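Local coordinates for protein NANS (YJHS), A 9-O-acetyl N-acetylneuraminic acid esterase (Escherichia coli O157:H7 EDL933, PDB 3PT5) that acts as an SGNH-hydrolase esterase and probably removes the 9-O-acetyl group from 9-O-acetyl-N-acetylneuraminic acid, a host sialic acid that feeds bacterial growth, at residues A94-H97 with Q98-Y101; G292-G295 with S296-S300. All blocks are in the same frame, centred on the assembly; numbering follows the deposited sequence.

Interaction 1 (A94-H97 with Q98-Y101); sequences ATNH and QTQY
The carbonyl oxygen of N96 takes two backbone N-H groups from the far side of a tight reversal, with T99 N 3.2 Å and Q100 N 2.7 Å from N96 O and with H97 and Q98 at the bend. The two donors use the acceptor differently: Q100 N comes in almost in line with the C=O bond, at 172°, whereas T99 N stands above the carbonyl plane. The N96 side chain caps the same turn through a second acceptor, OD1. With CG anti to the backbone N (chi1 -175°), its amide lies against the start of the turn, and OD1 accepts from Q98 N at 3.0 Å, from above the amide plane. The other branch, ND2, packs against the methyl CG2 of T99, which lies 3.7 Å from it.

Q100 reaches back: extended beyond CG (chi2 -176°), it carries OE1 across T95 and accepts from T95 N at 3.1 Å, the donor tilted somewhat from the amide plane; the side-chain amide thus ties down the backbone just before N96. Q100 CB rests against the A94 methyl, 4.0 Å from A94 CB, while NE2 has a weak bond to P40 O. The H97 ring folds back so that NE2 makes a weak bond to A94 O, and stacks on the ring of H90. Beyond the turn, Y101 CB abuts H97 O at 3.4 Å; the phenol ring meets those of H62, nearly parallel, and H78, and its OH is hydrogen-bonded to OG1 of T77. The bond from Q98 N to N96 OD1 closes an Asx turn; with the beta turn (T99 N to N96 O) and the i to i+4 bond from Q100 N it makes up an Asx motif in the surface loop between strand 73-75 and helix 107-114.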
ATOM      1  N   ALA A  94       4.056   3.524 -22.486  1.00 17.25           N
ATOM      2  CA  ALA A  94       2.648   3.831 -22.243  1.00 19.28           C
ATOM      3  C   ALA A  94       2.106   4.723 -23.369  1.00 21.23           C
ATOM      4  O   ALA A  94       2.665   5.816 -23.634  1.00 21.48           O
ATOM      5  CB  ALA A  94       2.471   4.515 -20.907  1.00 18.75           C
ATOM      6  N   THR A  95       1.032   4.245 -24.008  1.00 23.63           N
ATOM      7  CA  THR A  95       0.315   4.954 -25.093  1.00 25.94           C
ATOM      8  C   THR A  95      -0.559   6.065 -24.530  1.00 26.57           C
ATOM      9  O   THR A  95      -0.404   7.253 -24.874  1.00 28.13           O
ATOM     10  CB  THR A  95      -0.654   4.003 -25.838  1.00 25.98           C
ATOM     11  OG1 THR A  95       0.002   2.775 -26.167  1.00 28.13           O
ATOM     12  CG2 THR A  95      -1.221   4.667 -27.110  1.00 28.16           C
ATOM     13  N   ASN A  96      -1.493   5.662 -23.671  1.00 25.65           N
ATOM     14  CA  ASN A  96      -2.531   6.534 -23.193  1.00 25.62           C
ATOM     15  C   ASN A  96      -2.229   6.893 -21.755  1.00 25.33           C
ATOM     16  O   ASN A  96      -2.416   6.079 -20.854  1.00 25.20           O
ATOM     17  CB  ASN A  96      -3.887   5.823 -23.325  1.00 25.74           C
ATOM     18  CG  ASN A  96      -5.075   6.704 -22.951  1.00 25.89           C
ATOM     19  OD1 ASN A  96      -4.929   7.791 -22.388  1.00 28.21           O
ATOM     20  ND2 ASN A  96      -6.266   6.225 -23.267  1.00 25.32           N
ATOM     21  N   HIS A  97      -1.766   8.121 -21.550  1.00 24.77           N
ATOM     22  CA  HIS A  97      -1.411   8.605 -20.206  1.00 23.67           C
ATOM     23  C   HIS A  97      -2.604   8.993 -19.320  1.00 22.73           C
ATOM     24  O   HIS A  97      -2.430   9.440 -18.176  1.00 21.12           O
ATOM     25  CB  HIS A  97      -0.363   9.722 -20.296  1.00 24.09           C
ATOM     26  CG  HIS A  97       0.936   9.280 -20.894  1.00 26.04           C
ATOM     27  ND1 HIS A  97       1.902  10.165 -21.313  1.00 27.93           N
ATOM     28  CD2 HIS A  97       1.437   8.043 -21.131  1.00 28.78           C
ATOM     29  CE1 HIS A  97       2.942   9.495 -21.778  1.00 28.15           C
ATOM     30  NE2 HIS A  97       2.681   8.206 -21.686  1.00 27.85           N
ATOM     31  N   GLN A  98      -3.813   8.807 -19.852  1.00 22.17           N
ATOM     32  CA  GLN A  98      -5.064   8.933 -19.097  1.00 22.26           C
ATOM     33  C   GLN A  98      -5.461   7.637 -18.427  1.00 20.52           C
ATOM     34  O   GLN A  98      -6.233   7.639 -17.471  1.00 20.10           O
ATOM     35  CB  GLN A  98      -6.227   9.285 -20.021  1.00 23.45           C
ATOM     36  CG  GLN A  98      -6.078  10.538 -20.803  1.00 27.32           C
ATOM     37  CD  GLN A  98      -6.277  11.728 -19.940  1.00 29.79           C
ATOM     38  OE1 GLN A  98      -5.355  12.167 -19.264  1.00 32.55           O
ATOM     39  NE2 GLN A  98      -7.489  12.269 -19.946  1.00 31.12           N
ATOM     40  N   THR A  99      -4.961   6.535 -18.963  1.00 19.53           N
ATOM     41  CA  THR A  99      -5.312   5.211 -18.452  1.00 18.26           C
ATOM     42  C   THR A  99      -4.102   4.401 -18.003  1.00 17.49           C
ATOM     43  O   THR A  99      -4.228   3.573 -17.083  1.00 17.66           O
ATOM     44  CB  THR A  99      -6.033   4.377 -19.500  1.00 18.29           C
ATOM     45  OG1 THR A  99      -5.185   4.206 -20.644  1.00 18.48           O
ATOM     46  CG2 THR A  99      -7.361   5.037 -19.908  1.00 18.71           C
ATOM     47  N   GLN A 100      -2.968   4.604 -18.674  1.00 16.51           N
ATOM     48  CA  GLN A 100      -1.730   3.829 -18.412  1.00 15.11           C
ATOM     49  C   GLN A 100      -0.646   4.669 -17.740  1.00 14.80           C
ATOM     50  O   GLN A 100       0.544   4.452 -17.977  1.00 16.23           O
ATOM     51  CB  GLN A 100      -1.141   3.275 -19.715  1.00 16.73           C
ATOM     52  CG  GLN A 100      -1.940   2.204 -20.382  1.00 20.04           C
ATOM     53  CD  GLN A 100      -1.230   1.644 -21.604  1.00 21.70           C
ATOM     54  OE1 GLN A 100      -0.930   2.392 -22.530  1.00 25.43           O
ATOM     55  NE2 GLN A 100      -0.963   0.325 -21.611  1.00 25.34           N
ATOM     56  N   TYR A 101      -1.066   5.595 -16.900  1.00 12.94           N
ATOM     57  CA  TYR A 101      -0.163   6.525 -16.224  1.00 12.01           C
ATOM     58  C   TYR A 101       0.609   5.854 -15.098  1.00 11.52           C
ATOM     59  O   TYR A 101       0.099   4.971 -14.429  1.00 10.79           O
ATOM     60  CB  TYR A 101      -0.956   7.698 -15.639  1.00 12.34           C
ATOM     61  CG  TYR A 101      -2.204   7.289 -14.849  1.00 12.12           C
ATOM     62  CD1 TYR A 101      -2.142   7.044 -13.473  1.00 11.06           C
ATOM     63  CD2 TYR A 101      -3.424   7.157 -15.474  1.00 10.11           C
ATOM     64  CE1 TYR A 101      -3.254   6.658 -12.759  1.00 12.16           C
ATOM     65  CE2 TYR A 101      -4.558   6.762 -14.776  1.00 13.22           C
ATOM     66  CZ  TYR A 101      -4.467   6.515 -13.410  1.00 12.72           C
ATOM     67  OH  TYR A 101      -5.572   6.140 -12.704  1.00 14.33           O
TER

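Interaction 2 (G292-G295 with S296-S300); sequences GYYG and SAYRS
Y294 and Y298 make the side-chain contact, an offset edge-to-face pair. The edge of Y294 is directed at the face of Y298, with the planes at 90° and the centroids 5.7 Å apart; the closest atoms are Y294 CD1 and Y298 CE2, at 3.7 Å. Both CG atoms lie anti to their own carbonyl carbons (chi1 -64° for Y294, -74° for Y298), which, with both CB atoms turned toward the other segment, lets the rings meet. Both also touch L93.

Between the two tyrosines the chain enters a 3-10 turn at 296-298, closed by R299 N on S296 O at 3.0 Å and following a G1 beta bulge in which G292 and Y293 both face D288.

Polar contacts run mostly outward, since no hydrogen bond spans the two segments. G295 O lies in the plane of the Y298 ring at its edge, 3.8 Å from Y298 CD2, and accepts from H91 NE2. Acidic side chains hold the backbone at the turn's entry, D287 at G295 N and D285 at S296 N; D285 also binds the hydroxyl of Y293. S296 OG bonds to N280 O, and the R299 guanidinium reaches the carbonyls of E37, Y89 and N303.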
ATOM      1  N   GLY A 292       0.403  -7.367 -24.033  1.00 16.02           N
ATOM      2  CA  GLY A 292       0.855  -5.989 -24.165  1.00 15.54           C
ATOM      3  C   GLY A 292       1.604  -5.522 -22.928  1.00 14.83           C
ATOM      4  O   GLY A 292       1.835  -4.308 -22.760  1.00 15.25           O
ATOM      5  N   TYR A 293       2.019  -6.475 -22.096  1.00 13.55           N
ATOM      6  CA  TYR A 293       2.826  -6.144 -20.900  1.00 12.82           C
ATOM      7  C   TYR A 293       4.304  -6.010 -21.264  1.00 12.87           C
ATOM      8  O   TYR A 293       4.941  -6.981 -21.649  1.00 14.10           O
ATOM      9  CB  TYR A 293       2.664  -7.191 -19.812  1.00 12.68           C
ATOM     10  CG  TYR A 293       3.432  -6.816 -18.560  1.00 10.72           C
ATOM     11  CD1 TYR A 293       3.086  -5.684 -17.832  1.00 10.09           C
ATOM     12  CD2 TYR A 293       4.494  -7.578 -18.126  1.00 11.61           C
ATOM     13  CE1 TYR A 293       3.797  -5.337 -16.683  1.00 11.26           C
ATOM     14  CE2 TYR A 293       5.203  -7.271 -16.999  1.00 10.26           C
ATOM     15  CZ  TYR A 293       4.852  -6.133 -16.261  1.00 12.05           C
ATOM     16  OH  TYR A 293       5.600  -5.804 -15.126  1.00 11.07           O
ATOM     17  N   TYR A 294       4.842  -4.808 -21.093  1.00 12.61           N
ATOM     18  CA  TYR A 294       6.267  -4.522 -21.209  1.00 12.10           C
ATOM     19  C   TYR A 294       6.758  -4.162 -19.801  1.00 11.46           C
ATOM     20  O   TYR A 294       6.162  -3.316 -19.121  1.00 11.43           O
ATOM     21  CB  TYR A 294       6.520  -3.394 -22.234  1.00 11.61           C
ATOM     22  CG  TYR A 294       6.095  -3.789 -23.636  1.00 14.44           C
ATOM     23  CD1 TYR A 294       6.918  -4.594 -24.442  1.00 13.87           C
ATOM     24  CD2 TYR A 294       4.867  -3.385 -24.146  1.00 17.73           C
ATOM     25  CE1 TYR A 294       6.531  -4.983 -25.714  1.00 15.33           C
ATOM     26  CE2 TYR A 294       4.467  -3.781 -25.450  1.00 14.85           C
ATOM     27  CZ  TYR A 294       5.300  -4.573 -26.210  1.00 16.40           C
ATOM     28  OH  TYR A 294       4.856  -4.949 -27.490  1.00 14.40           O
ATOM     29  N   GLY A 295       7.767  -4.897 -19.357  1.00 10.70           N
ATOM     30  CA  GLY A 295       8.257  -4.827 -17.981  1.00 10.89           C
ATOM     31  C   GLY A 295       9.263  -3.721 -17.803  1.00 10.40           C
ATOM     32  O   GLY A 295       9.449  -2.865 -18.665  1.00 11.18           O
ATOM     33  N   SER A 296       9.930  -3.779 -16.667  1.00  9.58           N
ATOM     34  CA  SER A 296      10.826  -2.705 -16.220  1.00 10.11           C
ATOM     35  C   SER A 296      12.095  -2.522 -17.039  1.00 10.20           C
ATOM     36  O   SER A 296      12.758  -1.480 -16.923  1.00 11.66           O
ATOM     37  CB  SER A 296      11.197  -2.963 -14.773  1.00 10.53           C
ATOM     38  OG  SER A 296      11.965  -4.159 -14.710  1.00 10.45           O
ATOM     39  N   ALA A 297      12.416  -3.505 -17.889  1.00 11.13           N
ATOM     40  CA  ALA A 297      13.646  -3.478 -18.667  1.00 11.74           C
ATOM     41  C   ALA A 297      13.691  -2.257 -19.579  1.00 11.92           C
ATOM     42  O   ALA A 297      14.779  -1.817 -19.928  1.00 12.33           O
ATOM     43  CB  ALA A 297      13.773  -4.756 -19.496  1.00 12.76           C
ATOM     44  N   TYR A 298      12.515  -1.706 -19.908  1.00 11.20           N
ATOM     45  CA  TYR A 298      12.420  -0.563 -20.822  1.00 11.88           C
ATOM     46  C   TYR A 298      12.668   0.781 -20.165  1.00 11.72           C
ATOM     47  O   TYR A 298      12.831   1.803 -20.843  1.00 12.32           O
ATOM     48  CB  TYR A 298      11.064  -0.563 -21.564  1.00 11.17           C
ATOM     49  CG  TYR A 298      11.014  -1.630 -22.624  1.00 15.76           C
ATOM     50  CD1 TYR A 298      11.549  -1.380 -23.894  1.00 17.62           C
ATOM     51  CD2 TYR A 298      10.462  -2.879 -22.361  1.00 17.06           C
ATOM     52  CE1 TYR A 298      11.530  -2.326 -24.874  1.00 21.70           C
ATOM     53  CE2 TYR A 298      10.443  -3.881 -23.382  1.00 17.82           C
ATOM     54  CZ  TYR A 298      10.995  -3.568 -24.629  1.00 18.01           C
ATOM     55  OH  TYR A 298      11.010  -4.474 -25.667  1.00 26.14           O
ATOM     56  N   ARG A 299      12.701   0.802 -18.834  1.00  9.97           N
ATOM     57  CA  ARG A 299      12.958   2.042 -18.102  1.00 11.25           C
ATOM     58  C   ARG A 299      14.448   2.396 -18.043  1.00 11.43           C
ATOM     59  O   ARG A 299      15.313   1.547 -18.205  1.00 12.52           O
ATOM     60  CB  ARG A 299      12.372   1.986 -16.689  1.00  9.84           C
ATOM     61  CG  ARG A 299      10.861   1.886 -16.696  1.00  9.74           C
ATOM     62  CD  ARG A 299      10.236   2.586 -15.528  1.00  7.75           C
ATOM     63  NE  ARG A 299       8.796   2.379 -15.439  1.00  9.03           N
ATOM     64  CZ  ARG A 299       7.941   3.283 -14.926  1.00 10.94           C
ATOM     65  NH1 ARG A 299       6.640   3.033 -14.839  1.00 10.54           N
ATOM     66  NH2 ARG A 299       8.397   4.463 -14.524  1.00 12.04           N
ATOM     67  N   SER A 300      14.701   3.672 -17.767  1.00 12.52           N
ATOM     68  CA  SER A 300      16.035   4.262 -17.842  1.00 13.73           C
ATOM     69  C   SER A 300      16.115   5.274 -16.693  1.00 14.01           C
ATOM     70  O   SER A 300      15.091   5.594 -16.109  1.00 15.10           O
ATOM     71  CB  SER A 300      16.211   4.970 -19.191  1.00 14.52           C
ATOM     72  OG  SER A 300      16.136   4.050 -20.267  1.00 16.16           O
TER

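In the fold
Interactions 1 and 2 are separate local turns in two loops on the same side of the chain, one before helix 107-114 and the other before helix 315-335. Their centres lie 14 Å apart and they do not touch, but they share neighbours. A94 and Q100 of interaction 1 pack on L39, to which the backbone of Y294 is bonded. Y89, H91 and L93, just before interaction 1, meet R299, G295 and the paired tyrosines of interaction 2, while H90 packs on H97 and Y101. Interaction 1 is a surface contact knitted by backbone and amide hydrogen bonds within the turn. Interaction 2, partly buried, joins its halves through aromatic packing and anchors its polar groups in surrounding loops.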